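PDB 4JMF: probable chaperone from Pseudomonas aeruginosa, which probably acts as a class I type III secretion chaperone of the CesT family, binding a partner effector protein before its export. Local coordinates for residues His42-Gln56 against Glu84-Leu96. Residues are numbered along the deposited sequence; the frame is centred on the assembly and turned at random.
Sequences HPTDHLLMFTRLEGQ and ERLLWNRQPLQLL
Strands 46-53 and 85-92 pair antiparallel, Leu47 N donating to Gln91 O at 2.7 Å, in the central part of the twisted sheet of a CesT-family chaperone. Reciprocal backbone bonds continue through Met49-Asn89 and Thr51-Leu87. Leu93 N fastens the turn by donating to Asp45 O at 2.8 Å. On one face, Leu48 CD1 lies 3.7 Å from Trp88 CE3, while Phe50 CB packs on Trp88 CB. Arg90 leaves with CG anti to its backbone N (176°), passes His46 CB and turns at chi3, which brings NH1 above the carbonyl plane of His42 O, a 3.2 Å hydrogen bond. Beyond the strands, Arg85 NH1 and NH2 grip Gln56 O end-on, at 2.7 and 3.0 Å. NH1 also donates to Glu54 O, tilted from the guanidinium plane. Arg52 NE forms a salt bridge with Glu84 OE2, guanidinium and carboxylate planes nearly perpendicular (87°). A water donates to this OE2 and to Leu53 O, and accepts from Arg85 N. Leu48, Phe50 and Leu86 also pack on another protein's chain; Leu47 and Met49 rest on helix 98-114. Asn89 OD1 lies 3.4 Å from Met49 CB and accepts from Gln104 NE2, while Asn89 ND2 donates to Cys72 O. Trp88 NE1 and Arg90 NH1 donate hydrogen bonds to Asn65 O and Ser68 O of the second subunit.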
loop_
_atom_site.group_PDB
_atom_site.type_symbol
_atom_site.label_atom_id
_atom_site.label_comp_id
_atom_site.label_asym_id
_atom_site.label_seq_id
_atom_site.Cartn_x
_atom_site.Cartn_y
_atom_site.Cartn_z
ATOM N N HIS B 42 11.883 1.696 4.479
ATOM C CA HIS B 42 11.247 0.615 5.235
ATOM C C HIS B 42 10.280 -0.149 4.360
ATOM O O HIS B 42 9.264 0.402 3.944
ATOM C CB HIS B 42 10.496 1.191 6.438
ATOM C CG HIS B 42 10.025 0.154 7.411
ATOM N ND1 HIS B 42 8.791 -0.452 7.316
ATOM C CD2 HIS B 42 10.619 -0.376 8.509
ATOM C CE1 HIS B 42 8.639 -1.308 8.314
ATOM N NE2 HIS B 42 9.736 -1.281 9.051
ATOM N N PRO B 43 10.608 -1.407 4.031
ATOM C CA PRO B 43 11.888 -2.067 4.315
ATOM C C PRO B 43 12.915 -1.535 3.350
ATOM O O PRO B 43 12.646 -0.536 2.664
ATOM C CB PRO B 43 11.608 -3.538 3.984
ATOM C CG PRO B 43 10.535 -3.465 2.905
ATOM C CD PRO B 43 9.692 -2.264 3.257
ATOM N N THR B 44 14.073 -2.182 3.303
ATOM C CA THR B 44 15.121 -1.819 2.365
ATOM C C THR B 44 14.550 -1.632 0.958
ATOM O O THR B 44 13.680 -2.401 0.521
ATOM C CB THR B 44 16.216 -2.887 2.384
ATOM O OG1 THR B 44 16.694 -2.993 3.725
ATOM C CG2 THR B 44 17.390 -2.499 1.481
ATOM N N ASP B 45 15.004 -0.571 0.291
ATOM C CA ASP B 45 14.599 -0.233 -1.082
ATOM C C ASP B 45 13.151 0.214 -1.250
ATOM O O ASP B 45 12.673 0.335 -2.381
ATOM C CB ASP B 45 14.926 -1.375 -2.056
ATOM C CG ASP B 45 16.418 -1.613 -2.184
ATOM O OD1 ASP B 45 17.174 -0.621 -2.300
ATOM O OD2 ASP B 45 16.831 -2.789 -2.145
ATOM N N HIS B 46 12.462 0.479 -0.141
ATOM C CA HIS B 46 11.144 1.126 -0.213
ATOM C C HIS B 46 11.115 2.400 0.615
ATOM O O HIS B 46 11.836 2.525 1.605
ATOM C CB HIS B 46 10.027 0.194 0.267
ATOM C CG HIS B 46 9.860 -1.036 -0.564
ATOM N ND1 HIS B 46 10.804 -2.040 -0.600
ATOM C CD2 HIS B 46 8.850 -1.437 -1.373
ATOM C CE1 HIS B 46 10.384 -3.006 -1.395
ATOM N NE2 HIS B 46 9.209 -2.661 -1.887
ATOM N N LEU B 47 10.289 3.357 0.205
ATOM C CA LEU B 47 10.158 4.609 0.944
ATOM C C LEU B 47 8.801 4.630 1.625
ATOM O O LEU B 47 7.762 4.600 0.954
ATOM C CB LEU B 47 10.268 5.814 0.004
ATOM C CG LEU B 47 9.880 7.177 0.593
ATOM C CD1 LEU B 47 10.784 7.543 1.760
ATOM C CD2 LEU B 47 9.996 8.240 -0.461
ATOM N N LEU B 48 8.818 4.684 2.951
ATOM C CA LEU B 48 7.588 4.727 3.731
ATOM C C LEU B 48 7.336 6.164 4.156
ATOM O O LEU B 48 8.220 6.793 4.724
ATOM C CB LEU B 48 7.735 3.842 4.967
ATOM C CG LEU B 48 6.578 3.777 5.961
ATOM C CD1 LEU B 48 5.407 2.961 5.385
ATOM C CD2 LEU B 48 7.066 3.190 7.296
ATOM N N MET B 49 6.147 6.692 3.862
ATOM C CA MET B 49 5.764 8.012 4.357
ATOM C C MET B 49 4.569 7.856 5.276
ATOM O O MET B 49 3.636 7.106 4.966
ATOM C CB MET B 49 5.366 8.944 3.207
ATOM C CG MET B 49 6.442 9.164 2.160
ATOM S SD MET B 49 5.933 10.498 1.073
ATOM C CE MET B 49 7.303 10.569 -0.079
ATOM N N PHE B 50 4.562 8.570 6.395
ATOM C CA PHE B 50 3.411 8.447 7.286
ATOM C C PHE B 50 3.212 9.659 8.166
ATOM O O PHE B 50 4.128 10.462 8.352
ATOM C CB PHE B 50 3.508 7.170 8.143
ATOM C CG PHE B 50 4.739 7.105 9.012
ATOM C CD1 PHE B 50 4.672 7.429 10.360
ATOM C CD2 PHE B 50 5.960 6.692 8.486
ATOM C CE1 PHE B 50 5.815 7.356 11.166
ATOM C CE2 PHE B 50 7.105 6.616 9.284
ATOM C CZ PHE B 50 7.028 6.948 10.621
ATOM N N THR B 51 2.004 9.778 8.712
ATOM C CA THR B 51 1.702 10.860 9.626
ATOM C C THR B 51 0.869 10.284 10.778
ATOM O O THR B 51 -0.008 9.431 10.566
ATOM C CB THR B 51 0.980 12.014 8.877
ATOM O OG1 THR B 51 0.736 13.117 9.754
ATOM C CG2 THR B 51 -0.323 11.541 8.262
ATOM N N ARG B 52 1.176 10.711 11.998
ATOM C CA ARG B 52 0.460 10.222 13.176
ATOM C C ARG B 52 -0.812 11.032 13.357
ATOM O O ARG B 52 -0.773 12.266 13.403
ATOM C CB ARG B 52 1.349 10.338 14.418
ATOM C CG ARG B 52 0.707 9.903 15.728
ATOM C CD ARG B 52 0.325 11.098 16.592
ATOM N NE ARG B 52 -0.170 10.702 17.915
ATOM C CZ ARG B 52 -0.614 11.560 18.834
ATOM N NH1 ARG B 52 -0.637 12.866 18.578
ATOM N NH2 ARG B 52 -1.053 11.112 20.001
ATOM N N LEU B 53 -1.946 10.348 13.413
ATOM C CA LEU B 53 -3.217 11.019 13.651
ATOM C C LEU B 53 -3.596 10.844 15.117
ATOM O O LEU B 53 -2.875 10.191 15.887
ATOM C CB LEU B 53 -4.305 10.417 12.761
ATOM C CG LEU B 53 -4.003 10.403 11.260
ATOM C CD1 LEU B 53 -5.121 9.715 10.502
ATOM C CD2 LEU B 53 -3.787 11.816 10.716
ATOM N N GLU B 54 -4.717 11.434 15.515
ATOM C CA GLU B 54 -5.264 11.158 16.840
ATOM C C GLU B 54 -6.445 10.198 16.715
ATOM O O GLU B 54 -6.249 8.973 16.681
ATOM C CB GLU B 54 -5.617 12.458 17.585
ATOM C CG GLU B 54 -4.365 13.212 18.053
ATOM C CD GLU B 54 -4.646 14.559 18.717
ATOM O OE1 GLU B 54 -5.755 14.746 19.267
ATOM O OE2 GLU B 54 -3.741 15.433 18.690
ATOM N N GLY B 55 -7.659 10.738 16.619
ATOM C CA GLY B 55 -8.851 9.899 16.599
ATOM C C GLY B 55 -9.567 9.925 15.261
ATOM O O GLY B 55 -10.541 9.192 15.043
ATOM N N GLN B 56 -9.071 10.758 14.349
ATOM C CA GLN B 56 -9.733 10.937 13.059
ATOM C C GLN B 56 -9.610 9.716 12.132
ATOM O O GLN B 56 -8.724 8.866 12.300
ATOM C CB GLN B 56 -9.265 12.236 12.376
ATOM C CG GLN B 56 -7.764 12.366 12.164
ATOM C CD GLN B 56 -7.038 12.984 13.347
ATOM O OE1 GLN B 56 -6.960 12.393 14.425
ATOM N NE2 GLN B 56 -6.485 14.177 13.143
ATOM N N GLU B 84 -0.915 3.966 18.785
ATOM C CA GLU B 84 -0.801 5.095 17.861
ATOM C C GLU B 84 -1.373 4.766 16.490
ATOM O O GLU B 84 -1.058 3.719 15.904
ATOM C CB GLU B 84 0.663 5.551 17.723
ATOM C CG GLU B 84 1.248 6.089 19.009
ATOM C CD GLU B 84 0.926 7.548 19.241
ATOM O OE1 GLU B 84 1.796 8.239 19.804
ATOM O OE2 GLU B 84 -0.174 8.012 18.858
ATOM N N ARG B 85 -2.215 5.665 15.987
ATOM C CA ARG B 85 -2.849 5.501 14.686
ATOM C C ARG B 85 -2.042 6.239 13.617
ATOM O O ARG B 85 -1.766 7.437 13.748
ATOM C CB ARG B 85 -4.303 5.981 14.759
ATOM C CG ARG B 85 -5.104 5.184 15.825
ATOM C CD ARG B 85 -6.511 5.707 16.092
ATOM N NE ARG B 85 -7.460 5.448 15.005
ATOM C CZ ARG B 85 -7.784 6.329 14.056
ATOM N NH1 ARG B 85 -7.219 7.531 14.032
ATOM N NH2 ARG B 85 -8.677 6.013 13.122
ATOM N N LEU B 86 -1.649 5.516 12.572
ATOM C CA LEU B 86 -0.736 6.064 11.562
ATOM C C LEU B 86 -1.341 5.930 10.172
ATOM O O LEU B 86 -1.773 4.836 9.770
ATOM C CB LEU B 86 0.616 5.343 11.607
ATOM C CG LEU B 86 1.402 5.282 12.921
ATOM C CD1 LEU B 86 2.729 4.564 12.713
ATOM C CD2 LEU B 86 1.650 6.676 13.496
ATOM N N LEU B 87 -1.396 7.047 9.451
ATOM C CA LEU B 87 -1.813 7.060 8.047
ATOM C C LEU B 87 -0.518 6.967 7.228
ATOM O O LEU B 87 0.397 7.747 7.452
ATOM C CB LEU B 87 -2.533 8.377 7.749
ATOM C CG LEU B 87 -3.132 8.610 6.372
ATOM C CD1 LEU B 87 -4.326 7.708 6.212
ATOM C CD2 LEU B 87 -3.542 10.072 6.209
ATOM N N TRP B 88 -0.423 6.011 6.305
ATOM C CA TRP B 88 0.862 5.733 5.668
ATOM C C TRP B 88 0.723 5.273 4.240
ATOM O O TRP B 88 -0.308 4.712 3.842
ATOM C CB TRP B 88 1.629 4.655 6.442
ATOM C CG TRP B 88 0.917 3.327 6.486
ATOM C CD1 TRP B 88 -0.061 2.951 7.368
ATOM C CD2 TRP B 88 1.122 2.203 5.614
ATOM N NE1 TRP B 88 -0.467 1.660 7.109
ATOM C CE2 TRP B 88 0.238 1.181 6.033
ATOM C CE3 TRP B 88 1.967 1.959 4.521
ATOM C CZ2 TRP B 88 0.176 -0.066 5.399
ATOM C CZ3 TRP B 88 1.907 0.714 3.890
ATOM C CH2 TRP B 88 1.015 -0.283 4.335
ATOM N N ASN B 89 1.778 5.499 3.461
ATOM C CA ASN B 89 1.873 4.839 2.163
ATOM C C ASN B 89 3.313 4.432 1.895
ATOM O O ASN B 89 4.203 4.748 2.690
ATOM C CB ASN B 89 1.243 5.673 1.041
ATOM C CG ASN B 89 1.904 7.029 0.860
ATOM O OD1 ASN B 89 3.026 7.269 1.331
ATOM N ND2 ASN B 89 1.213 7.923 0.155
ATOM N N ARG B 90 3.550 3.688 0.820
ATOM C CA ARG B 90 4.896 3.181 0.560
ATOM C C ARG B 90 5.126 2.971 -0.926
ATOM O O ARG B 90 4.219 2.536 -1.644
ATOM C CB ARG B 90 5.131 1.864 1.301
ATOM C CG ARG B 90 6.486 1.236 0.987
ATOM C CD ARG B 90 6.955 0.359 2.122
ATOM N NE ARG B 90 5.975 -0.647 2.385
ATOM C CZ ARG B 90 5.779 -1.254 3.549
ATOM N NH1 ARG B 90 6.521 -0.992 4.635
ATOM N NH2 ARG B 90 4.813 -2.141 3.595
ATOM N N GLN B 91 6.334 3.293 -1.387
ATOM C CA GLN B 91 6.681 3.090 -2.782
ATOM C C GLN B 91 8.068 2.500 -2.871
ATOM O O GLN B 91 8.913 2.779 -2.026
ATOM C CB GLN B 91 6.615 4.411 -3.557
ATOM C CG GLN B 91 5.196 4.944 -3.765
ATOM C CD GLN B 91 4.461 4.247 -4.910
ATOM O OE1 GLN B 91 4.521 4.686 -6.067
ATOM N NE2 GLN B 91 3.762 3.160 -4.590
ATOM N N PRO B 92 8.305 1.664 -3.891
ATOM C CA PRO B 92 9.651 1.116 -4.082
ATOM C C PRO B 92 10.532 2.208 -4.659
ATOM O O PRO B 92 10.055 2.966 -5.512
ATOM C CB PRO B 92 9.438 0.016 -5.131
ATOM C CG PRO B 92 7.942 -0.126 -5.298
ATOM C CD PRO B 92 7.371 1.207 -4.934
ATOM N N LEU B 93 11.773 2.320 -4.207
ATOM C CA LEU B 93 12.659 3.366 -4.728
ATOM C C LEU B 93 12.829 3.301 -6.254
ATOM O O LEU B 93 13.042 4.326 -6.901
ATOM C CB LEU B 93 14.020 3.310 -4.024
ATOM C CG LEU B 93 14.026 3.588 -2.521
ATOM C CD1 LEU B 93 15.426 3.404 -1.932
ATOM C CD2 LEU B 93 13.509 4.989 -2.215
ATOM N N GLN B 94 12.712 2.104 -6.831
ATOM C CA GLN B 94 12.834 1.912 -8.288
ATOM C C GLN B 94 11.811 2.690 -9.106
ATOM O O GLN B 94 12.021 2.919 -10.294
ATOM C CB GLN B 94 12.685 0.433 -8.650
ATOM C CG GLN B 94 13.909 -0.419 -8.394
ATOM C CD GLN B 94 14.443 -0.258 -6.983
ATOM O OE1 GLN B 94 13.733 -0.518 -5.992
ATOM N NE2 GLN B 94 15.696 0.200 -6.877
ATOM N N LEU B 95 10.695 3.063 -8.484
ATOM C CA LEU B 95 9.614 3.751 -9.194
ATOM C C LEU B 95 9.567 5.245 -8.888
ATOM O O LEU B 95 8.743 5.971 -9.438
ATOM C CB LEU B 95 8.257 3.141 -8.819
ATOM C CG LEU B 95 7.891 1.751 -9.333
ATOM C CD1 LEU B 95 6.394 1.481 -9.109
ATOM C CD2 LEU B 95 8.250 1.634 -10.803
ATOM N N LEU B 96 10.435 5.708 -8.000
ATOM C CA LEU B 96 10.297 7.069 -7.491
ATOM C C LEU B 96 11.260 8.045 -8.155
ATOM O O LEU B 96 12.369 8.291 -7.651
ATOM C CB LEU B 96 10.462 7.113 -5.968
ATOM C CG LEU B 96 9.347 6.479 -5.122
ATOM C CD1 LEU B 96 9.838 6.251 -3.719
ATOM C CD2 LEU B 96 8.108 7.370 -5.098
HETATM O O HOH W 1 -2.491 7.892 17.462
#